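Local atomic coordinates of molybdopterin-guanine dinucleotide biosynthesis protein B (MobB) (Archaeoglobus fulgidus, PDB entry 2F1R), a protein that probably binds GTP and is thought to take part in making the guanine dinucleotide form of the molybdenum cofactor. Residues V113-P118 with V132-R137; T20-I25 with E150-F155; G103-G108 with F124-I129; K55-G60 with A72-V77. One frame throughout, in Å; residues are numbered along the deposited sequence.

Interaction 1: V113-P118 with V132-R137; sequences VVVKKP and VVCDER
V114 and V133 lie side by side on one face of the sheet, their side chains pointing the same way. CG2 of V114 sits 3.8 Å from CB of V133. In both residues CG1 is anti to the backbone N, and the two CG1 atoms also come close. V113 and V132 pair on the other face, where CB of V113 meets CG2 of V132. V115 takes a different rotamer. Its CG1 is anti to the carbonyl carbon (chi1 -70°), leaving CG2 between N and that carbon. CG2 reaches CG1 of V132 at 4.2 Å, the two side chains crossing obliquely. A parallel ladder joins the backbones between the two faces. V133 N donates to V113 O at 2.7 Å, and V133 O accepts from V115 N at 3.0 Å. These are neighbouring strands, 111-114 and 129-133, of the central parallel sheet of a P-loop NTPase-type fold. The V115 side chain touches residues of a probable Walker A loop. Past the ladder the chains are joined by side chains and water. SG of C134, anti to its backbone N (chi1 -174°), lies 3.6 Å from K116 O. The extended E136 crosses the P118 ring at about a right angle, with OE2 3.3 Å from P118 CD. Water 1 donates to both K116 O and E136 OE2, so it bridges the two loops. C134 O accepts a hydrogen bond from W143 NE1.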
loop_
_atom_site.group_PDB
_atom_site.type_symbol
_atom_site.label_atom_id
_atom_site.label_comp_id
_atom_site.label_asym_id
_atom_site.label_seq_id
_atom_site.Cartn_x
_atom_site.Cartn_y
_atom_site.Cartn_z
ATOM N N VAL A 113 10.077 17.764 17.927
ATOM C CA VAL A 113 10.342 18.926 17.059
ATOM C C VAL A 113 11.820 18.990 16.753
ATOM O O VAL A 113 12.609 19.142 17.694
ATOM C CB VAL A 113 9.935 20.283 17.719
ATOM C CG1 VAL A 113 10.360 21.501 16.811
ATOM C CG2 VAL A 113 8.440 20.312 18.006
ATOM N N VAL A 114 12.200 18.861 15.475
ATOM C CA VAL A 114 13.600 18.881 15.067
ATOM C C VAL A 114 13.924 20.159 14.301
ATOM O O VAL A 114 13.410 20.366 13.182
ATOM C CB VAL A 114 13.959 17.648 14.219
ATOM C CG1 VAL A 114 15.453 17.610 13.938
ATOM C CG2 VAL A 114 13.507 16.374 14.917
ATOM N N VAL A 115 14.718 21.023 14.928
ATOM C CA VAL A 115 15.005 22.334 14.362
ATOM C C VAL A 115 16.497 22.665 14.405
ATOM O O VAL A 115 17.264 22.085 15.163
ATOM C CB VAL A 115 14.218 23.459 15.053
ATOM C CG1 VAL A 115 12.736 23.358 14.694
ATOM C CG2 VAL A 115 14.424 23.457 16.588
ATOM N N LYS A 116 16.884 23.581 13.533
ATOM C CA LYS A 116 18.208 24.167 13.554
ATOM C C LYS A 116 18.391 25.243 14.640
ATOM O O LYS A 116 19.386 25.277 15.361
ATOM C CB LYS A 116 18.498 24.805 12.177
ATOM C CG LYS A 116 19.996 25.217 12.072
ATOM C CD LYS A 116 20.918 24.015 11.756
ATOM C CE LYS A 116 22.300 24.502 11.372
ATOM N NZ LYS A 116 22.055 25.931 11.004
ATOM N N LYS A 117 17.430 26.132 14.744
ATOM C CA LYS A 117 17.492 27.264 15.672
ATOM C C LYS A 117 16.415 27.093 16.699
ATOM O O LYS A 117 15.297 26.730 16.343
ATOM C CB LYS A 117 17.192 28.566 14.915
ATOM C CG LYS A 117 17.972 28.776 13.636
ATOM C CD LYS A 117 17.340 29.936 12.866
ATOM C CE LYS A 117 17.957 30.072 11.475
ATOM N NZ LYS A 117 18.726 28.830 11.039
ATOM N N PRO A 118 16.694 27.430 17.964
ATOM C CA PRO A 118 15.690 27.236 19.050
ATOM C C PRO A 118 14.350 27.994 18.850
ATOM O O PRO A 118 13.297 27.463 19.185
ATOM C CB PRO A 118 16.401 27.744 20.314
ATOM C CG PRO A 118 17.849 27.933 19.927
ATOM C CD PRO A 118 17.931 28.086 18.440
ATOM N N VAL A 132 12.461 18.314 22.007
ATOM C CA VAL A 132 12.991 19.115 20.940
ATOM C C VAL A 132 14.340 18.541 20.618
ATOM O O VAL A 132 15.124 18.246 21.545
ATOM C CB VAL A 132 13.072 20.631 21.311
ATOM C CG1 VAL A 132 13.823 21.430 20.212
ATOM C CG2 VAL A 132 11.619 21.251 21.582
ATOM N N VAL A 133 14.610 18.360 19.319
ATOM C CA VAL A 133 15.943 17.940 18.848
ATOM C C VAL A 133 16.654 19.136 18.180
ATOM O O VAL A 133 16.195 19.674 17.192
ATOM C CB VAL A 133 15.858 16.736 17.939
ATOM C CG1 VAL A 133 17.234 16.340 17.433
ATOM C CG2 VAL A 133 15.209 15.574 18.696
ATOM N N CYS A 134 17.773 19.547 18.764
ATOM C CA CYS A 134 18.464 20.757 18.348
ATOM C C CYS A 134 19.904 20.689 18.868
ATOM O O CYS A 134 20.153 20.322 20.026
ATOM C CB CYS A 134 17.743 21.968 18.916
ATOM S SG CYS A 134 18.418 23.527 18.300
ATOM N N ASP A 135 20.865 20.987 18.018
ATOM C CA ASP A 135 22.286 21.013 18.468
ATOM C C ASP A 135 22.624 22.053 19.543
ATOM O O ASP A 135 23.533 21.879 20.348
ATOM C CB ASP A 135 23.223 21.092 17.255
ATOM C CG ASP A 135 23.404 19.725 16.588
ATOM O OD1 ASP A 135 23.350 18.688 17.289
ATOM O OD2 ASP A 135 23.631 19.680 15.374
ATOM N N GLU A 136 21.866 23.129 19.528
ATOM C CA GLU A 136 21.915 24.181 20.522
ATOM C C GLU A 136 20.846 23.890 21.581
ATOM O O GLU A 136 19.698 23.535 21.254
ATOM C CB GLU A 136 21.603 25.513 19.837
ATOM C CG GLU A 136 21.856 26.703 20.728
ATOM C CD GLU A 136 21.459 28.046 20.109
ATOM O OE1 GLU A 136 21.431 28.982 20.916
ATOM O OE2 GLU A 136 21.152 28.152 18.871
ATOM N N ARG A 137 21.224 24.026 22.848
ATOM C CA ARG A 137 20.266 23.888 23.933
ATOM C C ARG A 137 19.024 24.740 23.771
ATOM O O ARG A 137 19.076 25.902 23.378
ATOM C CB ARG A 137 20.939 24.101 25.306
ATOM C CG ARG A 137 20.032 24.548 26.448
ATOM C CD ARG A 137 20.855 24.733 27.792
ATOM N NE ARG A 137 21.192 23.422 28.358
ATOM C CZ ARG A 137 20.346 22.723 29.120
ATOM N NH1 ARG A 137 19.140 23.249 29.409
ATOM N NH2 ARG A 137 20.696 21.520 29.592
HETATM O O HOH W 1 21.425 26.877 16.428
#

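Interaction 2: T20-I25 with E150-F155; sequences TRMMPI and ERIAEF
The segments of helices 12-28 and 149-160 cross at -60°, with their axes 9.2 Å apart at closest approach. This is helix-to-helix packing in a P-loop NTPase-type alpha/beta fold. Helix 12-28 follows the probable Walker A loop, and helix 149-160 lies near the C-terminus. A153 sits at the crossing, where its small methyl allows a close approach: M22 and A153 have their CA atoms 5.5 Å apart. CB of A153 meets two side chains one turn apart on the other helix. It lies 4.1 Å from CG of M22 and 4.1 Å from CG2 of I25. I25 turns CG2 anti to its backbone N, which brings that methyl to A153. On its other branch, CG1 of I25 lies by CG of E150. No hydrogen bond joins the two segments. I152 also packs on V133 and F144, so this helix rests on the sheet. S59 of the second subunit packs against T20, M23 and P24. M22 crosses I152 at about a right angle. Its CG is anti to the carbonyl carbon (chi1 -67°), and chi2 (-168°) extends the chain to SD, which lies 3.7 Å from I152 CG2 and 3.7 Å from A153 N.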
loop_
_atom_site.group_PDB
_atom_site.type_symbol
_atom_site.label_atom_id
_atom_site.label_comp_id
_atom_site.label_asym_id
_atom_site.label_seq_id
_atom_site.Cartn_x
_atom_site.Cartn_y
_atom_site.Cartn_z
ATOM N N THR A 20 15.279 7.145 10.187
ATOM C CA THR A 20 15.955 5.953 9.683
ATOM C C THR A 20 17.054 5.464 10.645
ATOM O O THR A 20 17.210 4.261 10.840
ATOM C CB THR A 20 16.501 6.131 8.259
ATOM O OG1 THR A 20 17.527 7.112 8.298
ATOM C CG2 THR A 20 15.402 6.571 7.317
ATOM N N ARG A 21 17.783 6.391 11.266
ATOM C CA ARG A 21 18.745 6.032 12.309
ATOM C C ARG A 21 18.076 5.439 13.534
ATOM O O ARG A 21 18.595 4.521 14.126
ATOM C CB ARG A 21 19.610 7.251 12.700
ATOM C CG ARG A 21 20.705 7.533 11.646
ATOM C CD ARG A 21 21.750 8.564 12.135
ATOM N NE ARG A 21 21.054 9.783 12.563
ATOM C CZ ARG A 21 21.607 10.867 13.124
ATOM N NH1 ARG A 21 22.938 10.955 13.331
ATOM N NH2 ARG A 21 20.788 11.873 13.487
ATOM N N MET A 22 16.916 5.961 13.938
ATOM C CA MET A 22 16.233 5.352 15.097
ATOM C C MET A 22 15.639 3.949 14.786
ATOM O O MET A 22 15.666 3.048 15.639
ATOM C CB MET A 22 15.125 6.256 15.633
ATOM C CG MET A 22 15.582 7.583 16.285
ATOM S SD MET A 22 14.235 8.408 17.195
ATOM C CE MET A 22 12.991 8.570 15.867
ATOM N N MET A 23 15.097 3.789 13.573
ATOM C CA MET A 23 14.363 2.573 13.179
ATOM C C MET A 23 14.989 1.211 13.604
ATOM O O MET A 23 14.314 0.404 14.300
ATOM C CB MET A 23 13.958 2.638 11.669
ATOM C CG MET A 23 12.704 1.772 11.286
ATOM S SD MET A 23 11.256 2.119 12.255
ATOM C CE MET A 23 10.991 3.787 11.748
ATOM N N PRO A 24 16.262 0.937 13.236
ATOM C CA PRO A 24 16.822 -0.364 13.737
ATOM C C PRO A 24 16.738 -0.557 15.269
ATOM O O PRO A 24 16.460 -1.658 15.701
ATOM C CB PRO A 24 18.276 -0.343 13.299
ATOM C CG PRO A 24 18.319 0.634 12.122
ATOM C CD PRO A 24 17.222 1.671 12.394
ATOM N N ILE A 25 16.944 0.480 16.079
ATOM C CA ILE A 25 16.789 0.334 17.534
ATOM C C ILE A 25 15.331 0.062 17.942
ATOM O O ILE A 25 15.059 -0.824 18.764
ATOM C CB ILE A 25 17.296 1.577 18.345
ATOM C CG1 ILE A 25 18.781 1.838 18.152
ATOM C CG2 ILE A 25 17.067 1.360 19.844
ATOM C CD1 ILE A 25 19.103 2.737 17.042
ATOM N N GLU A 150 20.171 7.054 19.851
ATOM C CA GLU A 150 19.828 6.026 20.842
ATOM C C GLU A 150 19.018 6.577 22.022
ATOM O O GLU A 150 18.101 5.886 22.547
ATOM C CB GLU A 150 21.086 5.295 21.357
ATOM C CG GLU A 150 21.752 4.370 20.325
ATOM C CD GLU A 150 22.958 4.998 19.594
ATOM O OE1 GLU A 150 23.660 4.259 18.851
ATOM O OE2 GLU A 150 23.212 6.220 19.749
ATOM N N ARG A 151 19.337 7.811 22.438
ATOM C CA ARG A 151 18.657 8.443 23.564
ATOM C C ARG A 151 17.249 8.846 23.129
ATOM O O ARG A 151 16.306 8.767 23.923
ATOM C CB ARG A 151 19.415 9.689 24.085
ATOM C CG ARG A 151 20.655 9.433 24.991
ATOM C CD ARG A 151 21.127 10.753 25.711
ATOM N NE ARG A 151 20.075 11.340 26.584
ATOM C CZ ARG A 151 20.009 12.617 26.981
ATOM N NH1 ARG A 151 20.923 13.488 26.578
ATOM N NH2 ARG A 151 19.008 13.025 27.776
ATOM N N ILE A 152 17.108 9.296 21.884
ATOM C CA ILE A 152 15.796 9.722 21.383
ATOM C C ILE A 152 14.890 8.521 21.132
ATOM O O ILE A 152 13.696 8.547 21.477
ATOM C CB ILE A 152 15.905 10.642 20.139
ATOM C CG1 ILE A 152 16.793 11.864 20.439
ATOM C CG2 ILE A 152 14.485 11.104 19.661
ATOM C CD1 ILE A 152 17.477 12.500 19.166
ATOM N N ALA A 153 15.473 7.465 20.569
ATOM C CA ALA A 153 14.789 6.191 20.383
ATOM C C ALA A 153 14.298 5.633 21.719
ATOM O O ALA A 153 13.102 5.273 21.864
ATOM C CB ALA A 153 15.714 5.212 19.665
ATOM N N GLU A 154 15.183 5.619 22.731
ATOM C CA GLU A 154 14.822 5.135 24.063
ATOM C C GLU A 154 13.714 5.952 24.685
ATOM O O GLU A 154 12.820 5.415 25.399
ATOM C CB GLU A 154 16.053 5.091 25.001
ATOM C CG GLU A 154 15.771 4.518 26.444
ATOM C CD GLU A 154 14.956 3.182 26.462
ATOM O OE1 GLU A 154 15.403 2.176 25.845
ATOM O OE2 GLU A 154 13.865 3.158 27.091
ATOM N N PHE A 155 13.750 7.260 24.402
ATOM C CA PHE A 155 12.729 8.162 24.923
ATOM C C PHE A 155 11.416 7.734 24.331
ATOM O O PHE A 155 10.403 7.746 25.009
ATOM C CB PHE A 155 13.056 9.622 24.531
ATOM C CG PHE A 155 11.997 10.626 24.897
ATOM C CD1 PHE A 155 11.675 10.893 26.229
ATOM C CD2 PHE A 155 11.336 11.331 23.904
ATOM C CE1 PHE A 155 10.684 11.836 26.571
ATOM C CE2 PHE A 155 10.369 12.288 24.219
ATOM C CZ PHE A 155 10.041 12.551 25.545
#

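Interaction 3: G103-G108 with F124-I129; sequences GFSKAG and FRQGRI
S105 and Q126 meet through their polar ends, with S105 OG 2.8 Å from Q126 OE1. OG is anti to the backbone N of S105 (chi1 -179°), which carries it toward the other loop. The same OG lies at the edge of the F124 ring, near its plane, 3.7 Å from CD1. Water 2 joins S105 and Q126. It accepts from Q126 NE2 at 2.6 Å and is also hydrogen-bonded to S105 OG. The K106 chain, bent at chi2, brings its CD 3.2 Å from Q126 NE2. Q126 bends at chi2 (93°), which sets its CD, and with it the amide, beside S105 OG and K106 CD. Q126 CB rests 3.5 Å from S105 O. Further along, two glycines let the backbones come close, with the CA atoms of G108 and G127 4.0 Å apart. Each CA makes a CH...O contact, G108 with Q126 O and G127 with G108 O. Water 3 closes this end, donating to G108 O and accepting from R128 N.

In the next shell, R111 reaches both loops. Its NH2 donates to S105 O, its NH1 to F124 O, and it makes a weak bond to Q126 OE1. H123 O accepts from Q126 NE2, which helps fix the amide. The 3-10 turn 105-107 comes after strand 98-102, and the other loop leads into strand 129-133. F124 packs on V8, T10 and V113, beside the probable Walker A loop. S105 also touches V8 of strand 4-9, while F104 and A107 lie against L85 of helix 85-93.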
loop_
_atom_site.group_PDB
_atom_site.type_symbol
_atom_site.label_atom_id
_atom_site.label_comp_id
_atom_site.label_asym_id
_atom_site.label_seq_id
_atom_site.Cartn_x
_atom_site.Cartn_y
_atom_site.Cartn_z
ATOM N N GLY A 103 6.229 14.979 9.367
ATOM C CA GLY A 103 5.380 16.136 9.146
ATOM C C GLY A 103 3.974 15.852 9.654
ATOM O O GLY A 103 3.817 15.248 10.766
ATOM N N PHE A 104 2.984 16.296 8.859
ATOM C CA PHE A 104 1.612 16.444 9.352
ATOM C C PHE A 104 1.548 17.248 10.659
ATOM O O PHE A 104 0.727 16.943 11.535
ATOM C CB PHE A 104 0.954 15.053 9.603
ATOM C CG PHE A 104 0.692 14.277 8.360
ATOM C CD1 PHE A 104 -0.579 14.267 7.782
ATOM C CD2 PHE A 104 1.709 13.543 7.750
ATOM C CE1 PHE A 104 -0.818 13.503 6.569
ATOM C CE2 PHE A 104 1.462 12.776 6.540
ATOM C CZ PHE A 104 0.215 12.781 5.974
ATOM N N SER A 105 2.372 18.284 10.782
ATOM C CA SER A 105 2.377 19.067 12.026
ATOM C C SER A 105 1.001 19.624 12.428
ATOM O O SER A 105 0.621 19.652 13.626
ATOM C CB SER A 105 3.382 20.207 11.948
ATOM O OG SER A 105 3.337 20.883 13.195
ATOM N N LYS A 106 0.213 20.008 11.428
ATOM C CA LYS A 106 -1.068 20.668 11.703
ATOM C C LYS A 106 -2.179 19.713 12.102
ATOM O O LYS A 106 -3.307 20.149 12.458
ATOM C CB LYS A 106 -1.482 21.597 10.560
ATOM C CG LYS A 106 -0.358 22.494 10.003
ATOM C CD LYS A 106 -0.029 23.659 10.928
ATOM C CE LYS A 106 0.872 24.746 10.252
ATOM N NZ LYS A 106 0.356 25.277 8.947
ATOM N N ALA A 107 -1.861 18.419 12.145
ATOM C CA ALA A 107 -2.824 17.450 12.637
ATOM C C ALA A 107 -2.914 17.373 14.147
ATOM O O ALA A 107 -3.837 16.709 14.657
ATOM C CB ALA A 107 -2.574 16.060 12.032
ATOM N N GLY A 108 -1.977 18.043 14.861
ATOM C CA GLY A 108 -2.045 18.158 16.320
ATOM C C GLY A 108 -1.662 16.942 17.151
ATOM O O GLY A 108 -1.876 16.941 18.358
ATOM N N PHE A 124 5.707 25.072 15.864
ATOM C CA PHE A 124 5.261 23.687 15.950
ATOM C C PHE A 124 4.482 23.354 17.213
ATOM O O PHE A 124 4.533 22.237 17.673
ATOM C CB PHE A 124 6.452 22.729 15.720
ATOM C CG PHE A 124 7.157 22.980 14.397
ATOM C CD1 PHE A 124 6.658 22.443 13.216
ATOM C CD2 PHE A 124 8.271 23.841 14.332
ATOM C CE1 PHE A 124 7.278 22.721 11.980
ATOM C CE2 PHE A 124 8.896 24.125 13.098
ATOM C CZ PHE A 124 8.392 23.561 11.921
ATOM N N ARG A 125 3.715 24.325 17.717
ATOM C CA ARG A 125 2.893 24.173 18.907
ATOM C C ARG A 125 1.460 23.669 18.675
ATOM O O ARG A 125 0.609 23.865 19.532
ATOM C CB ARG A 125 2.832 25.512 19.687
ATOM C CG ARG A 125 4.190 26.037 20.118
ATOM C CD ARG A 125 4.145 27.240 21.123
ATOM N NE ARG A 125 5.486 27.287 21.731
ATOM C CZ ARG A 125 5.875 26.600 22.825
ATOM N NH1 ARG A 125 5.002 25.869 23.519
ATOM N NH2 ARG A 125 7.138 26.667 23.255
ATOM N N GLN A 126 1.179 23.040 17.534
ATOM C CA GLN A 126 -0.192 22.575 17.232
ATOM C C GLN A 126 -0.628 21.332 18.033
ATOM O O GLN A 126 -1.824 21.055 18.175
ATOM C CB GLN A 126 -0.335 22.298 15.736
ATOM C CG GLN A 126 0.007 23.535 14.822
ATOM C CD GLN A 126 1.459 23.561 14.372
ATOM O OE1 GLN A 126 2.304 22.828 14.893
ATOM N NE2 GLN A 126 1.764 24.445 13.422
ATOM N N GLY A 127 0.344 20.574 18.521
ATOM C CA GLY A 127 0.070 19.487 19.474
ATOM C C GLY A 127 1.066 19.529 20.604
ATOM O O GLY A 127 1.878 20.446 20.674
ATOM N N ARG A 128 1.020 18.526 21.474
ATOM C CA ARG A 128 1.945 18.457 22.604
ATOM C C ARG A 128 3.392 18.167 22.205
ATOM O O ARG A 128 3.670 17.162 21.521
ATOM C CB ARG A 128 1.470 17.418 23.626
ATOM C CG ARG A 128 2.096 17.617 24.978
ATOM C CD ARG A 128 1.327 16.854 26.072
ATOM N NE ARG A 128 2.149 15.754 26.539
ATOM C CZ ARG A 128 1.795 14.471 26.522
ATOM N NH1 ARG A 128 0.585 14.102 26.070
ATOM N NH2 ARG A 128 2.662 13.562 26.984
ATOM N N ILE A 129 4.298 19.062 22.636
ATOM C CA ILE A 129 5.722 18.908 22.347
ATOM C C ILE A 129 6.306 18.003 23.428
ATOM O O ILE A 129 6.319 18.337 24.622
ATOM C CB ILE A 129 6.496 20.263 22.201
ATOM C CG1 ILE A 129 5.975 21.044 20.972
ATOM C CG2 ILE A 129 8.028 20.034 22.118
ATOM C CD1 ILE A 129 6.331 22.542 21.003
HETATM O O HOH W 2 3.648 23.578 11.928
HETATM O O HOH W 3 -0.826 16.484 20.953
#

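Interaction 4: K55-G60 with A72-V77; sequences KIYNSG and AFIRRV
The helix segment 55-59 and the strand segment 72-76 run nearly in the same direction, 25° apart, with axes 9.8 Å from each other at closest approach. Side chains bridge that distance, chiefly Y57 and R76. Y57 holds CG anti to its backbone N (chi1 -174°), and its ring reaches the strand. The guanidinium of R76 lies flat on this ring, with planes 26° apart. This is a cation-pi stack, with R76 CZ 4.3 Å from the ring centroid and NH2 over the ring centre. The two side chains slide past each other in opposite directions, which brings Y57 OH to 3.4 Å from R76 CB. I74 CG2 comes against the other face of the Y57 ring, 3.9 Å from CE1. R76 NH2 also donates to Y57 O at 2.9 Å. G60 N donates to the same oxygen from the opposite face of its carbonyl plane. On the other side of the guanidinium lies G60, whose C is 3.5 Å from R76 NH2. R76 NE forms a salt bridge to D62, which helps hold the guanidinium in place. K70 of the second subunit makes a further cation-pi contact with Y57. Residues 72-75 pair antiparallel with a strand of that subunit, so the two-stranded sheet continues across the dimer interface. The helix itself ends in a Schellman motif, with G60 at positive phi and the R76 guanidinium lying against it.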
loop_
_atom_site.group_PDB
_atom_site.type_symbol
_atom_site.label_atom_id
_atom_site.label_comp_id
_atom_site.label_asym_id
_atom_site.label_seq_id
_atom_site.Cartn_x
_atom_site.Cartn_y
_atom_site.Cartn_z
ATOM N N LYS A 55 -0.549 1.412 -15.614
ATOM C CA LYS A 55 -1.651 1.317 -16.597
ATOM C C LYS A 55 -2.967 0.838 -15.990
ATOM O O LYS A 55 -4.034 1.394 -16.272
ATOM C CB LYS A 55 -1.289 0.341 -17.707
ATOM C CG LYS A 55 -0.452 0.931 -18.754
ATOM C CD LYS A 55 0.185 -0.153 -19.597
ATOM C CE LYS A 55 1.548 0.301 -20.143
ATOM N NZ LYS A 55 1.926 -0.508 -21.327
ATOM N N ILE A 56 -2.907 -0.228 -15.199
ATOM C CA ILE A 56 -4.113 -0.729 -14.526
ATOM C C ILE A 56 -4.658 0.380 -13.584
ATOM O O ILE A 56 -5.838 0.722 -13.617
ATOM C CB ILE A 56 -3.855 -2.094 -13.795
ATOM C CG1 ILE A 56 -3.649 -3.219 -14.820
ATOM C CG2 ILE A 56 -5.042 -2.444 -12.908
ATOM C CD1 ILE A 56 -2.648 -4.289 -14.432
ATOM N N TYR A 57 -3.776 0.952 -12.767
ATOM C CA TYR A 57 -4.187 2.036 -11.912
ATOM C C TYR A 57 -4.924 3.153 -12.679
ATOM O O TYR A 57 -6.033 3.531 -12.307
ATOM C CB TYR A 57 -3.035 2.635 -11.116
ATOM C CG TYR A 57 -3.578 3.646 -10.144
ATOM C CD1 TYR A 57 -4.034 3.240 -8.902
ATOM C CD2 TYR A 57 -3.715 4.986 -10.492
ATOM C CE1 TYR A 57 -4.553 4.152 -7.980
ATOM C CE2 TYR A 57 -4.244 5.906 -9.593
ATOM C CZ TYR A 57 -4.653 5.470 -8.329
ATOM O OH TYR A 57 -5.169 6.335 -7.409
ATOM N N ASN A 58 -4.316 3.630 -13.769
ATOM C CA ASN A 58 -4.920 4.679 -14.624
ATOM C C ASN A 58 -6.280 4.348 -15.217
ATOM O O ASN A 58 -7.129 5.220 -15.395
ATOM C CB ASN A 58 -3.955 5.017 -15.756
ATOM C CG ASN A 58 -2.940 6.053 -15.354
ATOM O OD1 ASN A 58 -2.389 6.007 -14.242
ATOM N ND2 ASN A 58 -2.677 7.015 -16.252
ATOM N N SER A 59 -6.485 3.066 -15.510
ATOM C CA SER A 59 -7.717 2.592 -16.112
ATOM C C SER A 59 -8.855 2.623 -15.096
ATOM O O SER A 59 -10.032 2.501 -15.443
ATOM C CB SER A 59 -7.493 1.181 -16.688
ATOM O OG SER A 59 -7.426 0.189 -15.647
ATOM N N GLY A 60 -8.532 2.830 -13.832
ATOM C CA GLY A 60 -9.608 2.952 -12.861
ATOM C C GLY A 60 -9.668 1.893 -11.782
ATOM O O GLY A 60 -10.621 1.884 -10.991
ATOM N N ALA A 72 2.410 -3.856 -1.792
ATOM C CA ALA A 72 2.161 -2.434 -2.031
ATOM C C ALA A 72 0.711 -2.338 -2.412
ATOM O O ALA A 72 0.261 -3.112 -3.261
ATOM C CB ALA A 72 3.059 -1.892 -3.161
ATOM N N PHE A 73 -0.024 -1.472 -1.725
ATOM C CA PHE A 73 -1.435 -1.140 -2.032
ATOM C C PHE A 73 -1.475 0.330 -2.482
ATOM O O PHE A 73 -1.064 1.239 -1.744
ATOM C CB PHE A 73 -2.349 -1.416 -0.805
ATOM C CG PHE A 73 -3.873 -1.247 -1.068
ATOM C CD1 PHE A 73 -4.450 -1.457 -2.348
ATOM C CD2 PHE A 73 -4.744 -0.948 -0.001
ATOM C CE1 PHE A 73 -5.855 -1.320 -2.562
ATOM C CE2 PHE A 73 -6.152 -0.841 -0.191
ATOM C CZ PHE A 73 -6.699 -1.018 -1.495
ATOM N N ILE A 74 -1.931 0.545 -3.705
ATOM C CA ILE A 74 -2.034 1.862 -4.296
ATOM C C ILE A 74 -3.507 2.119 -4.600
ATOM O O ILE A 74 -4.136 1.323 -5.283
ATOM C CB ILE A 74 -1.207 1.935 -5.573
ATOM C CG1 ILE A 74 0.202 1.336 -5.303
ATOM C CG2 ILE A 74 -1.168 3.407 -6.100
ATOM C CD1 ILE A 74 1.061 1.038 -6.545
ATOM N N ARG A 75 -4.060 3.193 -4.042
ATOM C CA ARG A 75 -5.477 3.444 -4.171
ATOM C C ARG A 75 -5.931 4.909 -4.207
ATOM O O ARG A 75 -5.383 5.752 -3.518
ATOM C CB ARG A 75 -6.234 2.692 -3.082
ATOM C CG ARG A 75 -5.923 3.146 -1.717
ATOM C CD ARG A 75 -6.999 2.626 -0.824
ATOM N NE ARG A 75 -8.100 3.527 -0.672
ATOM C CZ ARG A 75 -9.313 3.148 -0.298
ATOM N NH1 ARG A 75 -9.572 1.861 -0.095
ATOM N NH2 ARG A 75 -10.289 4.062 -0.170
ATOM N N ARG A 76 -6.949 5.191 -5.008
ATOM C CA ARG A 76 -7.526 6.542 -5.083
ATOM C C ARG A 76 -8.214 6.960 -3.767
ATOM O O ARG A 76 -8.949 6.177 -3.100
ATOM C CB ARG A 76 -8.418 6.699 -6.338
ATOM C CG ARG A 76 -9.694 5.809 -6.365
ATOM C CD ARG A 76 -10.128 5.324 -7.794
ATOM N NE ARG A 76 -9.123 4.396 -8.326
ATOM C CZ ARG A 76 -8.407 4.594 -9.438
ATOM N NH1 ARG A 76 -8.605 5.655 -10.186
ATOM N NH2 ARG A 76 -7.461 3.737 -9.781
ATOM N N VAL A 77 -7.912 8.177 -3.341
ATOM C CA VAL A 77 -8.632 8.757 -2.212
ATOM C C VAL A 77 -9.218 10.139 -2.570
ATOM O O VAL A 77 -8.721 10.777 -3.469
ATOM C CB VAL A 77 -7.704 8.883 -0.945
ATOM C CG1 VAL A 77 -7.271 7.508 -0.503
ATOM C CG2 VAL A 77 -6.492 9.823 -1.217
#

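How the interactions relate
Interactions 1, 2 and 3 belong to the body built on the parallel sheet. Interaction 4 lies apart, in the helix and two-stranded sheet that reach to the second subunit. Its centre is about 40 Å from that of interaction 1. The loops of interaction 3 lead into strands 111-114 and 129-133, which interaction 1 pairs, and the two contacts touch where V113 packs on I129. Their segments alternate along the chain. Interaction 2 also touches interaction 1. It joins an early helix to the last one, so the other three fall between its segments. Interaction 4 closes before interactions 1 and 3 begin. Interactions 2 and 4 both touch the second subunit, and F104 of interaction 3 also reaches it.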